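Local coordinates for protein putative O-Methyltransferase (Corynebacterium glutamicum, PDB 3DR5) that probably transfers a methyl group from S-adenosyl-L-methionine to a hydroxyl of a substrate not yet identified, at residues A196-L201 against G206-T211. Numbering follows the deposited sequence.
Sequences AHVARL and GLTVVT
The carbonyl oxygen of T211 accepts a hydrogen bond from H197 N (2.8 Å, N-H...O 173°) and is also approached by the CA-H of A196. H197 O returns the bond to T211 N, and the same two-way exchange links A199 with V209 and L201 with L207. Three hydrogen-bonded antiparallel pairs thus alternate with the non-hydrogen-bonded pairs V198-V210 and R200-T208.

On the face of R200 and T208, the two side chains run alongside each other. With OG1 beside its own backbone N (chi1 -59°), T208 sets that hydroxyl oxygen 3.6 Å from R200 CG, touching the aliphatic part of the arginine. The chain of R200 rises off this face, and its NH1 forms a salt bridge with D187 OD1. Along this face A196 CB rests against V210 CG2 at 4.0 Å, and W150 of helix 142-152 packs on both.

The face of A199, L201, L207 and V209 is mostly apolar: the L201 and V209 side chains lie at a slant to one another, with CD1 of L201 4.1 Å from CG1 of V209. At the far end of this face T211 OG1 lies in the plane of the H197 ring, 3.7 Å from CD2; this buried hydroxyl has no hydrogen-bonding partner in the model.

Strand 207-212 also pairs antiparallel with 157-161, whereas 196-201 is outermost within the chain, and Q43 of the second subunit accepts a bond from R200 N. This is the C-terminal beta hairpin of the class I methyltransferase Rossmann-like fold, with its 3-2-1-4-5-7-6 strand order.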
loop_
_atom_site.group_PDB
_atom_site.type_symbol
_atom_site.label_atom_id
_atom_site.label_comp_id
_atom_site.label_asym_id
_atom_site.label_seq_id
_atom_site.Cartn_x
_atom_site.Cartn_y
_atom_site.Cartn_z
ATOM N N ALA A 196 -8.691 -9.951 9.650
ATOM C CA ALA A 196 -7.620 -8.978 9.405
ATOM C C ALA A 196 -6.852 -9.355 8.159
ATOM O O ALA A 196 -6.623 -10.543 7.902
ATOM C CB ALA A 196 -6.641 -8.931 10.561
ATOM N N HIS A 197 -6.461 -8.355 7.373
ATOM C CA HIS A 197 -5.606 -8.619 6.218
ATOM C C HIS A 197 -4.228 -8.153 6.694
ATOM O O HIS A 197 -4.061 -7.027 7.192
ATOM C CB HIS A 197 -5.991 -7.794 4.992
ATOM C CG HIS A 197 -7.369 -8.049 4.499
ATOM N ND1 HIS A 197 -7.794 -9.290 4.078
ATOM C CD2 HIS A 197 -8.408 -7.208 4.315
ATOM C CE1 HIS A 197 -9.040 -9.200 3.652
ATOM N NE2 HIS A 197 -9.436 -7.947 3.786
ATOM N N VAL A 198 -3.239 -9.025 6.567
ATOM C CA VAL A 198 -1.880 -8.702 6.984
ATOM C C VAL A 198 -0.965 -8.611 5.773
ATOM O O VAL A 198 -0.881 -9.546 4.979
ATOM C CB VAL A 198 -1.321 -9.770 7.960
ATOM C CG1 VAL A 198 0.114 -9.433 8.348
ATOM C CG2 VAL A 198 -2.215 -9.854 9.204
ATOM N N ALA A 199 -0.306 -7.467 5.616
ATOM C CA ALA A 199 0.639 -7.279 4.526
ATOM C C ALA A 199 1.943 -6.856 5.199
ATOM O O ALA A 199 1.952 -5.938 6.018
ATOM C CB ALA A 199 0.159 -6.186 3.553
ATOM N N ARG A 200 3.037 -7.539 4.881
ATOM C CA ARG A 200 4.330 -7.218 5.455
ATOM C C ARG A 200 5.234 -6.896 4.271
ATOM O O ARG A 200 5.514 -7.738 3.420
ATOM C CB ARG A 200 4.804 -8.400 6.320
ATOM C CG ARG A 200 3.996 -8.470 7.634
ATOM C CD ARG A 200 4.321 -9.723 8.430
ATOM N NE ARG A 200 3.947 -10.928 7.696
ATOM C CZ ARG A 200 4.495 -12.117 7.898
ATOM N NH1 ARG A 200 5.443 -12.258 8.818
ATOM N NH2 ARG A 200 4.119 -13.148 7.154
ATOM N N LEU A 201 5.699 -5.654 4.249
ATOM C CA LEU A 201 6.453 -5.123 3.138
ATOM C C LEU A 201 7.902 -4.709 3.384
ATOM O O LEU A 201 8.270 -4.379 4.497
ATOM C CB LEU A 201 5.636 -3.948 2.582
ATOM C CG LEU A 201 4.113 -4.232 2.492
ATOM C CD1 LEU A 201 3.332 -2.933 2.210
ATOM C CD2 LEU A 201 3.838 -5.281 1.410
ATOM N N GLY A 206 11.044 -3.078 7.739
ATOM C CA GLY A 206 9.997 -4.077 7.598
ATOM C C GLY A 206 8.684 -3.559 8.155
ATOM O O GLY A 206 8.495 -3.493 9.363
ATOM N N LEU A 207 7.767 -3.220 7.257
ATOM C CA LEU A 207 6.479 -2.655 7.616
ATOM C C LEU A 207 5.361 -3.666 7.709
ATOM O O LEU A 207 5.212 -4.510 6.839
ATOM C CB LEU A 207 6.125 -1.586 6.581
ATOM C CG LEU A 207 4.879 -0.709 6.733
ATOM C CD1 LEU A 207 5.151 0.365 7.782
ATOM C CD2 LEU A 207 4.529 -0.059 5.401
ATOM N N THR A 208 4.577 -3.591 8.776
ATOM C CA THR A 208 3.439 -4.483 8.898
ATOM C C THR A 208 2.178 -3.630 8.865
ATOM O O THR A 208 1.985 -2.747 9.713
ATOM C CB THR A 208 3.425 -5.290 10.216
ATOM O OG1 THR A 208 4.616 -6.078 10.313
ATOM C CG2 THR A 208 2.220 -6.232 10.239
ATOM N N VAL A 209 1.341 -3.850 7.861
ATOM C CA VAL A 209 0.091 -3.125 7.809
ATOM C C VAL A 209 -1.017 -4.171 7.913
ATOM O O VAL A 209 -1.041 -5.176 7.200
ATOM C CB VAL A 209 -0.033 -2.196 6.530
ATOM C CG1 VAL A 209 1.047 -2.512 5.545
ATOM C CG2 VAL A 209 -1.422 -2.280 5.937
ATOM N N VAL A 210 -1.921 -3.951 8.851
ATOM C CA VAL A 210 -3.005 -4.870 9.042
ATOM C C VAL A 210 -4.298 -4.083 8.917
ATOM O O VAL A 210 -4.582 -3.149 9.684
ATOM C CB VAL A 210 -2.824 -5.673 10.405
ATOM C CG1 VAL A 210 -1.801 -4.984 11.278
ATOM C CG2 VAL A 210 -4.131 -5.887 11.101
ATOM N N THR A 211 -5.083 -4.454 7.916
ATOM C CA THR A 211 -6.322 -3.760 7.702
ATOM C C THR A 211 -7.500 -4.628 8.121
ATOM O O THR A 211 -7.463 -5.856 8.001
ATOM C CB THR A 211 -6.414 -3.219 6.225
ATOM O OG1 THR A 211 -7.520 -3.800 5.530
ATOM C CG2 THR A 211 -5.124 -3.466 5.485
#